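Local coordinates for protein ADP/ATP-dependent NAD(P)H-hydrate dehydratase (Bacillus subtilis, PDB 3RPZ) that dehydrates the hydrated, damaged forms of NADH and NADPH at the expense of ADP or ATP, restoring the usable coenzymes, at residues A45-G50 / V74-E79; G52-R55 / K60-I63; N68-I73 / A80-D85. All blocks are in the same frame, centred on the assembly; numbering follows the deposited sequence. Where two conformers were deposited one is given.

Contact 1: residues A45-G50 / V74-E79. With NPW (beta-6-hydroxy-1,4,5,6-tetrahydronicotinamide adenine dinucleotide phosphate), chain D.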
loop_
_atom_site.group_PDB
_atom_site.type_symbol
_atom_site.label_atom_id
_atom_site.label_comp_id
_atom_site.label_asym_id
_atom_site.label_seq_id
_atom_site.Cartn_x
_atom_site.Cartn_y
_atom_site.Cartn_z
ATOM N N ALA A 45 -4.413 -12.094 -9.333
ATOM C CA ALA A 45 -3.676 -12.391 -10.558
ATOM C C ALA A 45 -3.646 -11.220 -11.520
ATOM O O ALA A 45 -2.655 -11.068 -12.274
ATOM C CB ALA A 45 -4.256 -13.633 -11.255
ATOM N N ALA A 46 -4.719 -10.408 -11.535
ATOM C CA ALA A 46 -4.702 -9.242 -12.392
ATOM C C ALA A 46 -3.726 -8.187 -11.959
ATOM O O ALA A 46 -3.071 -7.540 -12.781
ATOM C CB ALA A 46 -6.118 -8.651 -12.562
ATOM N N LEU A 47 -3.633 -7.953 -10.652
ATOM C CA LEU A 47 -2.646 -7.021 -10.103
ATOM C C LEU A 47 -1.229 -7.543 -10.365
ATOM O O LEU A 47 -0.360 -6.800 -10.748
ATOM C CB LEU A 47 -2.877 -6.773 -8.602
ATOM C CG LEU A 47 -1.903 -5.859 -7.902
ATOM C CD1 LEU A 47 -1.678 -4.497 -8.620
ATOM C CD2 LEU A 47 -2.378 -5.626 -6.465
ATOM N N LEU A 48 -1.012 -8.843 -10.154
ATOM C CA LEU A 48 0.287 -9.417 -10.369
ATOM C C LEU A 48 0.760 -9.288 -11.812
ATOM O O LEU A 48 1.860 -8.851 -12.104
ATOM C CB LEU A 48 0.300 -10.869 -9.914
ATOM C CG LEU A 48 0.134 -11.097 -8.419
ATOM C CD1 LEU A 48 -0.011 -12.607 -8.198
ATOM C CD2 LEU A 48 1.295 -10.538 -7.628
ATOM N N ALA A 49 -0.137 -9.653 -12.751
ATOM C CA ALA A 49 0.220 -9.562 -14.148
ATOM C C ALA A 49 0.315 -8.101 -14.584
ATOM O O ALA A 49 1.153 -7.744 -15.408
ATOM C CB ALA A 49 -0.812 -10.342 -15.002
ATOM N N GLY A 50 -0.536 -7.234 -14.048
ATOM C CA GLY A 50 -0.469 -5.816 -14.406
ATOM C C GLY A 50 0.822 -5.167 -13.989
ATOM O O GLY A 50 1.430 -4.420 -14.749
ATOM N N VAL A 74 -6.030 -0.432 -8.525
ATOM C CA VAL A 74 -5.715 0.992 -8.642
ATOM C C VAL A 74 -4.711 1.519 -7.615
ATOM O O VAL A 74 -3.769 2.196 -7.980
ATOM C CB VAL A 74 -6.985 1.860 -8.689
ATOM C CG1 VAL A 74 -6.642 3.351 -8.744
ATOM C CG2 VAL A 74 -7.796 1.460 -9.940
ATOM N N PRO A 75 -4.894 1.271 -6.305
ATOM C CA PRO A 75 -4.010 1.906 -5.337
ATOM C C PRO A 75 -2.567 1.439 -5.457
ATOM O O PRO A 75 -1.627 2.188 -5.108
ATOM C CB PRO A 75 -4.559 1.504 -3.986
ATOM C CG PRO A 75 -5.829 0.854 -4.241
ATOM C CD PRO A 75 -5.993 0.541 -5.670
ATOM N N VAL A 76 -2.360 0.220 -5.976
ATOM C CA VAL A 76 -1.016 -0.365 -6.092
ATOM C C VAL A 76 -0.396 -0.094 -7.456
ATOM O O VAL A 76 0.837 0.131 -7.572
ATOM C CB VAL A 76 -1.127 -1.886 -5.824
ATOM C CG1 VAL A 76 0.239 -2.528 -5.947
ATOM C CG2 VAL A 76 -1.777 -2.161 -4.408
ATOM N N LEU A 77 -1.232 -0.064 -8.511
ATOM C CA LEU A 77 -0.816 0.147 -9.876
ATOM C C LEU A 77 -1.703 1.260 -10.460
ATOM O O LEU A 77 -2.556 1.010 -11.327
ATOM C CB LEU A 77 -0.932 -1.116 -10.691
ATOM C CG LEU A 77 -0.399 -1.075 -12.110
ATOM C CD1 LEU A 77 1.109 -0.885 -12.165
ATOM C CD2 LEU A 77 -0.806 -2.359 -12.858
ATOM N N PRO A 78 -1.520 2.488 -10.002
ATOM C CA PRO A 78 -2.371 3.562 -10.476
ATOM C C PRO A 78 -2.117 3.921 -11.935
ATOM O O PRO A 78 -2.912 4.684 -12.504
ATOM C CB PRO A 78 -2.048 4.732 -9.502
ATOM C CG PRO A 78 -0.673 4.419 -9.026
ATOM C CD PRO A 78 -0.644 2.946 -8.881
ATOM N N GLU A 79 -1.054 3.415 -12.548
ATOM C CA GLU A 79 -0.680 3.780 -13.885
ATOM C C GLU A 79 -1.506 3.099 -14.975
ATOM O O GLU A 79 -1.512 3.560 -16.107
ATOM C CB GLU A 79 0.807 3.507 -14.115
ATOM C CG GLU A 79 1.739 4.316 -13.172
ATOM C CD GLU A 79 1.867 3.795 -11.754
ATOM O OE1 GLU A 79 1.445 2.660 -11.435
ATOM O OE2 GLU A 79 2.511 4.531 -10.966
HETATM P P NPW D . 1.302 8.125 -31.547
HETATM O O1 NPW D . -0.053 7.502 -31.800
HETATM O O2 NPW D . 2.180 7.467 -30.533
HETATM O O3 NPW D . 2.090 8.455 -32.827
HETATM P PA NPW D . -4.059 10.544 -26.064
HETATM P PB NPW D . -3.179 9.918 -23.363
HETATM C C1A NPW D . 0.420 11.343 -29.513
HETATM C C1B NPW D . -5.329 9.717 -19.177
HETATM N N1C NPW D . -4.344 8.848 -18.578
HETATM N N1D NPW D . 5.313 12.751 -29.918
HETATM C C2A NPW D . 0.293 9.849 -29.807
HETATM O O2A NPW D . 0.998 9.619 -31.010
HETATM C C2B NPW D . -4.850 11.150 -19.435
HETATM O O2B NPW D . -4.786 11.919 -18.261
HETATM C C2C NPW D . -4.555 8.120 -17.514
HETATM C C2D NPW D . 4.426 12.413 -30.865
HETATM C C3A NPW D . -1.210 9.667 -29.936
HETATM O O3A NPW D . -1.712 10.069 -31.228
HETATM C C3B NPW D . -5.967 11.586 -20.405
HETATM O O3B NPW D . -7.097 11.977 -19.613
HETATM C C3C NPW D . -3.877 7.195 -16.898
HETATM N N3D NPW D . 3.143 12.044 -30.713
HETATM C C4B NPW D . -6.267 10.287 -21.167
HETATM O O4B NPW D . -5.661 9.178 -20.443
HETATM C C4C NPW D . -2.557 6.807 -17.553
HETATM C C4D NPW D . 2.786 12.078 -29.423
HETATM O O4D NPW D . -0.735 11.638 -28.722
HETATM C C4E NPW D . -1.713 10.640 -28.887
HETATM C C5A NPW D . 3.648 12.388 -28.336
HETATM C C5B NPW D . -5.709 10.281 -22.593
HETATM O O5B NPW D . -4.350 10.723 -22.601
HETATM C C5C NPW D . -2.594 7.186 -19.023
HETATM C C5E NPW D . -1.916 9.979 -27.522
HETATM O O5E NPW D . -2.641 10.881 -26.694
HETATM C C6C NPW D . -3.003 8.672 -19.218
HETATM O O6C NPW D . -2.076 9.591 -18.648
HETATM C C6D NPW D . 5.009 12.755 -28.601
HETATM N N6D NPW D . 5.923 13.086 -27.703
HETATM N N7A NPW D . 3.034 12.279 -27.103
HETATM C C7C NPW D . -4.262 6.615 -15.644
HETATM N N7C NPW D . -3.466 5.712 -15.090
HETATM O O7C NPW D . -5.359 6.927 -15.113
HETATM C C8A NPW D . 1.747 11.874 -27.431
HETATM N N9A NPW D . 1.645 11.777 -28.846
HETATM O OA1 NPW D . -4.899 9.741 -26.966
HETATM O OA2 NPW D . -4.449 11.880 -25.669
HETATM O OA3 NPW D . -3.746 9.579 -24.817
HETATM O OB1 NPW D . -2.039 10.834 -23.372
HETATM O OB2 NPW D . -2.998 8.561 -22.758
#
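L47 and V76 meet at about a right angle, the forked end of the leucine lying against the branch point of the valine. The L47 methyl CD1 sits 3.8 Å from V76 CG1, and both leucine methyls also border V76 CB. The first torsion makes this possible: L47 has CG anti to its own N (chi1 178°), which carries the fork away from the helix and over to the loop. CD1 of L47 then serves two neighbours, since it also lies 4.0 Å from L77 CB.

One helical turn on, L77 approaches from the loop and lays its methyl CD2 on bare backbone, 3.4 Å from G50 C and close to G50 O as well. A side chain on G50 would point at this methyl, so the absence of one lets the leucine come down onto the peptide. The side chains that meet here are all apolar, and L77 also packs on L51 and M54 farther along the helix.

Just past L77 the loop turns polar. The amide N7C of the bound hydrated NADPH donates to P78 O over 2.8 Å, with an N-H...O angle of 141°, while E79 OE2 is hydrogen-bonded to H265 N of a neighbouring subunit. The arrangement is that of a ligand-pocket loop packed on a helix of the ribokinase-like α/β fold expected for this dehydratase family.

Contact 2: residues G52-R55 / K60-I63. With NPW (beta-6-hydroxy-1,4,5,6-tetrahydronicotinamide adenine dinucleotide phosphate), chain D.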
loop_
_atom_site.group_PDB
_atom_site.type_symbol
_atom_site.label_atom_id
_atom_site.label_comp_id
_atom_site.label_asym_id
_atom_site.label_seq_id
_atom_site.Cartn_x
_atom_site.Cartn_y
_atom_site.Cartn_z
ATOM N N GLY A 52 3.665 -6.810 -13.448
ATOM C CA GLY A 52 4.692 -7.360 -14.312
ATOM C C GLY A 52 4.754 -6.667 -15.650
ATOM O O GLY A 52 5.834 -6.399 -16.182
ATOM N N ALA A 53 3.608 -6.362 -16.230
ATOM C CA ALA A 53 3.530 -5.738 -17.543
ATOM C C ALA A 53 4.060 -4.298 -17.504
ATOM O O ALA A 53 4.877 -3.932 -18.353
ATOM C CB ALA A 53 2.102 -5.841 -18.088
ATOM N N MET A 54 3.550 -3.508 -16.568
ATOM C CA MET A 54 3.947 -2.105 -16.561
ATOM C C MET A 54 5.391 -1.927 -16.177
ATOM O O MET A 54 6.024 -0.956 -16.603
ATOM C CB MET A 54 3.007 -1.246 -15.729
ATOM C CG MET A 54 1.580 -1.312 -16.216
ATOM S SD MET A 54 0.624 0.180 -15.821
ATOM C CE MET A 54 1.314 1.236 -17.020
ATOM N N ARG A 55 5.943 -2.847 -15.381
ATOM C CA ARG A 55 7.370 -2.836 -15.084
ATOM C C ARG A 55 8.227 -3.204 -16.270
ATOM O O ARG A 55 9.437 -2.973 -16.233
ATOM C CB ARG A 55 7.648 -3.836 -13.963
ATOM C CG ARG A 55 7.355 -3.345 -12.567
ATOM C CD ARG A 55 8.335 -2.297 -12.105
ATOM N NE ARG A 55 8.205 -1.998 -10.719
ATOM C CZ ARG A 55 8.562 -0.865 -10.142
ATOM N NH1 ARG A 55 9.024 0.133 -10.820
ATOM N NH2 ARG A 55 8.427 -0.756 -8.828
ATOM N N LYS A 60 1.599 2.019 -22.385
ATOM C CA LYS A 60 0.378 2.089 -21.608
ATOM C C LYS A 60 -0.144 0.692 -21.387
ATOM O O LYS A 60 0.129 -0.200 -22.176
ATOM C CB LYS A 60 -0.703 2.948 -22.283
ATOM C CG LYS A 60 -0.384 4.454 -22.220
ATOM C CD LYS A 60 -1.586 5.365 -22.456
ATOM C CE LYS A 60 -2.007 5.317 -23.818
ATOM N NZ LYS A 60 -3.396 6.097 -23.880
ATOM N N LEU A 61 -0.941 0.516 -20.336
ATOM C CA LEU A 61 -1.627 -0.761 -20.102
ATOM C C LEU A 61 -3.089 -0.512 -19.828
ATOM O O LEU A 61 -3.457 0.317 -18.955
ATOM C CB LEU A 61 -1.027 -1.480 -18.898
ATOM C CG LEU A 61 -1.692 -2.804 -18.505
ATOM C CD1 LEU A 61 -1.485 -3.854 -19.593
ATOM C CD2 LEU A 61 -1.211 -3.332 -17.127
ATOM N N VAL A 62 -3.941 -1.203 -20.568
ATOM C CA VAL A 62 -5.369 -1.295 -20.314
ATOM C C VAL A 62 -5.652 -2.663 -19.690
ATOM O O VAL A 62 -5.225 -3.668 -20.270
ATOM C CB VAL A 62 -6.165 -1.112 -21.607
ATOM C CG1 VAL A 62 -7.665 -1.304 -21.373
ATOM C CG2 VAL A 62 -5.879 0.288 -22.190
ATOM N N ILE A 63 -6.316 -2.700 -18.549
ATOM C CA ILE A 63 -6.683 -3.963 -17.890
ATOM C C ILE A 63 -8.172 -4.154 -18.100
ATOM O O ILE A 63 -8.977 -3.305 -17.692
ATOM C CB ILE A 63 -6.320 -3.945 -16.434
ATOM C CG1 ILE A 63 -4.792 -3.751 -16.256
ATOM C CG2 ILE A 63 -6.752 -5.285 -15.794
ATOM C CD1 ILE A 63 -4.329 -3.695 -14.785
HETATM P P NPW D . 1.302 8.125 -31.547
HETATM O O1 NPW D . -0.053 7.502 -31.800
HETATM O O2 NPW D . 2.180 7.467 -30.533
HETATM O O3 NPW D . 2.090 8.455 -32.827
HETATM P PA NPW D . -4.059 10.544 -26.064
HETATM P PB NPW D . -3.179 9.918 -23.363
HETATM C C1A NPW D . 0.420 11.343 -29.513
HETATM C C1B NPW D . -5.329 9.717 -19.177
HETATM N N1C NPW D . -4.344 8.848 -18.578
HETATM N N1D NPW D . 5.313 12.751 -29.918
HETATM C C2A NPW D . 0.293 9.849 -29.807
HETATM O O2A NPW D . 0.998 9.619 -31.010
HETATM C C2B NPW D . -4.850 11.150 -19.435
HETATM O O2B NPW D . -4.786 11.919 -18.261
HETATM C C2C NPW D . -4.555 8.120 -17.514
HETATM C C2D NPW D . 4.426 12.413 -30.865
HETATM C C3A NPW D . -1.210 9.667 -29.936
HETATM O O3A NPW D . -1.712 10.069 -31.228
HETATM C C3B NPW D . -5.967 11.586 -20.405
HETATM O O3B NPW D . -7.097 11.977 -19.613
HETATM C C3C NPW D . -3.877 7.195 -16.898
HETATM N N3D NPW D . 3.143 12.044 -30.713
HETATM C C4B NPW D . -6.267 10.287 -21.167
HETATM O O4B NPW D . -5.661 9.178 -20.443
HETATM C C4C NPW D . -2.557 6.807 -17.553
HETATM C C4D NPW D . 2.786 12.078 -29.423
HETATM O O4D NPW D . -0.735 11.638 -28.722
HETATM C C4E NPW D . -1.713 10.640 -28.887
HETATM C C5A NPW D . 3.648 12.388 -28.336
HETATM C C5B NPW D . -5.709 10.281 -22.593
HETATM O O5B NPW D . -4.350 10.723 -22.601
HETATM C C5C NPW D . -2.594 7.186 -19.023
HETATM C C5E NPW D . -1.916 9.979 -27.522
HETATM O O5E NPW D . -2.641 10.881 -26.694
HETATM C C6C NPW D . -3.003 8.672 -19.218
HETATM O O6C NPW D . -2.076 9.591 -18.648
HETATM C C6D NPW D . 5.009 12.755 -28.601
HETATM N N6D NPW D . 5.923 13.086 -27.703
HETATM N N7A NPW D . 3.034 12.279 -27.103
HETATM C C7C NPW D . -4.262 6.615 -15.644
HETATM N N7C NPW D . -3.466 5.712 -15.090
HETATM O O7C NPW D . -5.359 6.927 -15.113
HETATM C C8A NPW D . 1.747 11.874 -27.431
HETATM N N9A NPW D . 1.645 11.777 -28.846
HETATM O OA1 NPW D . -4.899 9.741 -26.966
HETATM O OA2 NPW D . -4.449 11.880 -25.669
HETATM O OA3 NPW D . -3.746 9.579 -24.817
HETATM O OB1 NPW D . -2.039 10.834 -23.372
HETATM O OB2 NPW D . -2.998 8.561 -22.758
#
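M54, late in helix 44-54, lies across L61 of strand 60-65, packing the helix of a beta-alpha-beta crossover unit (strand 32-36, helix 44-54, strand 60-65) onto its second strand. The tight part is small. M54 CG comes to 3.6 Å from L61 CD2, and the sulfur continues over the leucine, with SD 3.9 Å from L61 CB. A bend at chi3 (75°) folds the methionine's methyl back, leaving CE beside L61 CB and the backbone N of L61. A53 adds a looser touch on the same methyl, its CB 4.3 Å from L61 CD2. All three residues are buried, and A33 of the adjoining strand also packs on L61.

The opposite face of the strand is looser and more polar. K60 points away from the helix and is partly exposed, sending its chain toward the bound hydrated NADPH. Its ammonium group is one of several basic partners of this ligand, H26 and K27 among them, and would probably help offset the diphosphate charge. K60 CD lies 3.5 Å from the phosphate oxygen OB2 of NPW, and the bend at chi3 (-71°) turns CE and NZ, so that K60 NZ donates a 2.7 Å hydrogen bond to that same OB2.

Contact 3: residues N68-I73 / A80-D85. With NPW (beta-6-hydroxy-1,4,5,6-tetrahydronicotinamide adenine dinucleotide phosphate), chain D.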
loop_
_atom_site.group_PDB
_atom_site.type_symbol
_atom_site.label_atom_id
_atom_site.label_comp_id
_atom_site.label_asym_id
_atom_site.label_seq_id
_atom_site.Cartn_x
_atom_site.Cartn_y
_atom_site.Cartn_z
ATOM N N ASN A 68 -15.551 -5.545 -10.010
ATOM C CA ASN A 68 -15.159 -5.699 -8.619
ATOM C C ASN A 68 -13.677 -5.793 -8.425
ATOM O O ASN A 68 -13.196 -5.614 -7.313
ATOM C CB ASN A 68 -15.848 -6.898 -7.966
ATOM C CG ASN A 68 -17.361 -6.794 -8.013
ATOM O OD1 ASN A 68 -18.040 -7.787 -8.255
ATOM N ND2 ASN A 68 -17.887 -5.589 -7.843
ATOM N N VAL A 69 -12.906 -6.105 -9.484
ATOM C CA VAL A 69 -11.463 -6.279 -9.429
ATOM C C VAL A 69 -10.743 -4.952 -9.598
ATOM O O VAL A 69 -9.753 -4.696 -8.956
ATOM C CB VAL A 69 -10.971 -7.331 -10.421
ATOM C CG1 VAL A 69 -9.484 -7.483 -10.394
ATOM C CG2 VAL A 69 -11.709 -8.675 -10.153
ATOM N N ILE A 70 -11.263 -4.074 -10.452
ATOM C CA ILE A 70 -10.664 -2.784 -10.732
ATOM C C ILE A 70 -10.196 -2.060 -9.470
ATOM O O ILE A 70 -9.034 -1.654 -9.411
ATOM C CB ILE A 70 -11.615 -1.924 -11.598
ATOM C CG1 ILE A 70 -11.819 -2.529 -12.973
ATOM C CG2 ILE A 70 -11.070 -0.483 -11.720
ATOM C CD1 ILE A 70 -12.862 -1.798 -13.822
ATOM N N PRO A 71 -11.076 -1.838 -8.474
ATOM C CA PRO A 71 -10.654 -1.049 -7.321
ATOM C C PRO A 71 -9.504 -1.634 -6.513
ATOM O O PRO A 71 -8.853 -0.924 -5.752
ATOM C CB PRO A 71 -11.900 -0.953 -6.497
ATOM C CG PRO A 71 -12.743 -2.106 -6.899
ATOM C CD PRO A 71 -12.492 -2.267 -8.347
ATOM N N LEU A 72 -9.266 -2.942 -6.655
ATOM C CA LEU A 72 -8.226 -3.618 -5.924
ATOM C C LEU A 72 -6.870 -3.453 -6.549
ATOM O O LEU A 72 -5.814 -3.670 -5.909
ATOM C CB LEU A 72 -8.557 -5.113 -5.799
ATOM C CG LEU A 72 -9.990 -5.354 -5.390
ATOM C CD1 LEU A 72 -10.242 -6.882 -5.258
ATOM C CD2 LEU A 72 -10.397 -4.551 -4.129
ATOM N N ILE A 73 -6.818 -3.061 -7.812
ATOM C CA ILE A 73 -5.603 -2.808 -8.548
ATOM C C ILE A 73 -5.093 -1.370 -8.407
ATOM O O ILE A 73 -3.909 -1.136 -8.197
ATOM C CB ILE A 73 -5.801 -3.137 -10.059
ATOM C CG1 ILE A 73 -6.201 -4.590 -10.238
ATOM C CG2 ILE A 73 -4.535 -2.786 -10.854
ATOM C CD1 ILE A 73 -6.718 -4.957 -11.650
ATOM N N ALA A 80 -2.208 2.034 -14.650
ATOM C CA ALA A 80 -3.050 1.329 -15.577
ATOM C C ALA A 80 -4.403 1.979 -15.698
ATOM O O ALA A 80 -4.877 2.611 -14.737
ATOM C CB ALA A 80 -3.249 -0.119 -15.114
ATOM N N THR A 81 -5.034 1.857 -16.869
ATOM C CA THR A 81 -6.419 2.216 -17.082
ATOM C C THR A 81 -7.235 0.945 -17.374
ATOM O O THR A 81 -6.657 -0.152 -17.403
ATOM C CB THR A 81 -6.623 3.242 -18.172
ATOM O OG1 THR A 81 -6.263 2.638 -19.433
ATOM C CG2 THR A 81 -5.809 4.530 -17.888
ATOM N N TYR A 82 -8.544 1.082 -17.541
ATOM C CA TYR A 82 -9.442 -0.089 -17.501
ATOM C C TYR A 82 -10.403 -0.144 -18.677
ATOM O O TYR A 82 -10.877 0.873 -19.147
ATOM C CB TYR A 82 -10.205 -0.118 -16.163
ATOM C CG TYR A 82 -9.261 -0.208 -15.046
ATOM C CD1 TYR A 82 -8.690 -1.422 -14.661
ATOM C CD2 TYR A 82 -8.814 0.940 -14.432
ATOM C CE1 TYR A 82 -7.680 -1.482 -13.700
ATOM C CE2 TYR A 82 -7.780 0.892 -13.491
ATOM C CZ TYR A 82 -7.242 -0.322 -13.131
ATOM O OH TYR A 82 -6.195 -0.436 -12.246
ATOM N N TRP A 83 -10.681 -1.373 -19.062
ATOM C CA TRP A 83 -11.776 -1.723 -19.938
ATOM C C TRP A 83 -12.718 -2.528 -19.042
ATOM O O TRP A 83 -12.435 -3.661 -18.655
ATOM C CB TRP A 83 -11.294 -2.527 -21.129
ATOM C CG TRP A 83 -12.419 -2.915 -22.087
ATOM C CD1 TRP A 83 -13.633 -2.310 -22.201
ATOM C CD2 TRP A 83 -12.379 -3.958 -23.036
ATOM N NE1 TRP A 83 -14.367 -2.923 -23.207
ATOM C CE2 TRP A 83 -13.604 -3.929 -23.737
ATOM C CE3 TRP A 83 -11.408 -4.882 -23.408
ATOM C CZ2 TRP A 83 -13.890 -4.849 -24.743
ATOM C CZ3 TRP A 83 -11.699 -5.787 -24.442
ATOM C CH2 TRP A 83 -12.929 -5.745 -25.080
ATOM N N ARG A 84 -13.783 -1.868 -18.591
ATOM C CA ARG A 84 -14.633 -2.381 -17.560
ATOM C C ARG A 84 -15.329 -3.676 -18.064
ATOM O O ARG A 84 -15.976 -3.665 -19.126
ATOM C CB ARG A 84 -15.645 -1.291 -17.157
ATOM C CG ARG A 84 -16.538 -1.676 -16.049
ATOM C CD ARG A 84 -17.259 -0.383 -15.512
ATOM N NE ARG A 84 -16.299 0.582 -14.999
ATOM C CZ ARG A 84 -15.852 0.641 -13.746
ATOM N NH1 ARG A 84 -16.437 -0.040 -12.773
ATOM N NH2 ARG A 84 -14.836 1.438 -13.432
ATOM N N ASP A 85 -15.194 -4.751 -17.278
ATOM C CA ASP A 85 -15.683 -6.095 -17.661
ATOM C C ASP A 85 -15.130 -6.502 -19.008
ATOM O O ASP A 85 -15.782 -7.209 -19.777
ATOM C CB ASP A 85 -17.213 -6.171 -17.620
ATOM C CG ASP A 85 -17.736 -6.090 -16.222
ATOM O OD1 ASP A 85 -17.141 -6.725 -15.320
ATOM O OD2 ASP A 85 -18.742 -5.391 -16.039
HETATM P P NPW D . 1.302 8.125 -31.547
HETATM O O1 NPW D . -0.053 7.502 -31.800
HETATM O O2 NPW D . 2.180 7.467 -30.533
HETATM O O3 NPW D . 2.090 8.455 -32.827
HETATM P PA NPW D . -4.059 10.544 -26.064
HETATM P PB NPW D . -3.179 9.918 -23.363
HETATM C C1A NPW D . 0.420 11.343 -29.513
HETATM C C1B NPW D . -5.329 9.717 -19.177
HETATM N N1C NPW D . -4.344 8.848 -18.578
HETATM N N1D NPW D . 5.313 12.751 -29.918
HETATM C C2A NPW D . 0.293 9.849 -29.807
HETATM O O2A NPW D . 0.998 9.619 -31.010
HETATM C C2B NPW D . -4.850 11.150 -19.435
HETATM O O2B NPW D . -4.786 11.919 -18.261
HETATM C C2C NPW D . -4.555 8.120 -17.514
HETATM C C2D NPW D . 4.426 12.413 -30.865
HETATM C C3A NPW D . -1.210 9.667 -29.936
HETATM O O3A NPW D . -1.712 10.069 -31.228
HETATM C C3B NPW D . -5.967 11.586 -20.405
HETATM O O3B NPW D . -7.097 11.977 -19.613
HETATM C C3C NPW D . -3.877 7.195 -16.898
HETATM N N3D NPW D . 3.143 12.044 -30.713
HETATM C C4B NPW D . -6.267 10.287 -21.167
HETATM O O4B NPW D . -5.661 9.178 -20.443
HETATM C C4C NPW D . -2.557 6.807 -17.553
HETATM C C4D NPW D . 2.786 12.078 -29.423
HETATM O O4D NPW D . -0.735 11.638 -28.722
HETATM C C4E NPW D . -1.713 10.640 -28.887
HETATM C C5A NPW D . 3.648 12.388 -28.336
HETATM C C5B NPW D . -5.709 10.281 -22.593
HETATM O O5B NPW D . -4.350 10.723 -22.601
HETATM C C5C NPW D . -2.594 7.186 -19.023
HETATM C C5E NPW D . -1.916 9.979 -27.522
HETATM O O5E NPW D . -2.641 10.881 -26.694
HETATM C C6C NPW D . -3.003 8.672 -19.218
HETATM O O6C NPW D . -2.076 9.591 -18.648
HETATM C C6D NPW D . 5.009 12.755 -28.601
HETATM N N6D NPW D . 5.923 13.086 -27.703
HETATM N N7A NPW D . 3.034 12.279 -27.103
HETATM C C7C NPW D . -4.262 6.615 -15.644
HETATM N N7C NPW D . -3.466 5.712 -15.090
HETATM O O7C NPW D . -5.359 6.927 -15.113
HETATM C C8A NPW D . 1.747 11.874 -27.431
HETATM N N9A NPW D . 1.645 11.777 -28.846
HETATM O OA1 NPW D . -4.899 9.741 -26.966
HETATM O OA2 NPW D . -4.449 11.880 -25.669
HETATM O OA3 NPW D . -3.746 9.579 -24.817
HETATM O OB1 NPW D . -2.039 10.834 -23.372
HETATM O OB2 NPW D . -2.998 8.561 -22.758
#
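I70 sets its branch methyl CG2 over the centre of the Y82 ring. This CH-pi contact is nearly ideal in direction: I70 CG2 stands 3.7 Å from the ring centroid and only 7° off the normal, so the methyl is centred on the face. The two side chains slide past each other in opposite directions, and I70 CG1 follows the ring toward its rim, 3.7 Å from Y82 CD1.

Ordinary apolar contact adds the second isoleucine, one helical turn later: I73 CD1 lies near the plane of the ring at its edge, 4.1 Å from Y82 CE1. Separately, I73 CG2 packs closely, carbon against oxygen, on the phenol hydroxyl, 3.2 Å from Y82 OH. With CG1 anti to the carbonyl carbon (chi1 -59°), I73 can apply both branches to the tyrosine, one at the ring edge and one at the hydroxyl. Were Y82 an alanine, I70 CG2 would probably lose the face it covers, and a gap is likely to open between the two isoleucines and the strand.

The charged group is R84, whose guanidinium has I70 CD1 over one face, offset toward the rim and 3.8 Å from R84 NH2. Its nitrogens are engaged elsewhere: R84 NH1 forms a salt bridge with E67, and R84 NE another with D41 of a neighbouring subunit. The isoleucine thus packs on the flat of a group already held by ionic partners.

On the far side of the strand T81 touches the bound ligand, its methyl CG2 3.4 Å from NPW C7C. Helix 70-73 covers, within a beta-alpha-beta unit, strand 81-84, which is outermost in this chain's sheet, parallel to 60-65, and hydrogen-bonded through the Y82 backbone to a neighbouring subunit; I73 reaches on to A46 and L47 of helix 44-54.

Overall arrangement
From the N terminus, helix 44-54 comes first and serves two contacts. Contact 2 closes early, bringing the helix's later part back onto strand 60-65 after a short turn. Contact 1 spans more chain, from 45-50 to 74-79, and so encloses contact 2. Contact 3 opens after contact 2 has closed and joins helix 70-73 to strand 81-84; its segments alternate with those of contact 1, so these two cross. Strands 60-65 and 81-84 are parallel neighbours at one end of this chain's sheet, which puts contacts 2 and 3 on a common base. E79 packs on M54, V74 on Y82, and probable backbone hydrogen bonds link I63 to T81 and W83 between contacts 2 and 3.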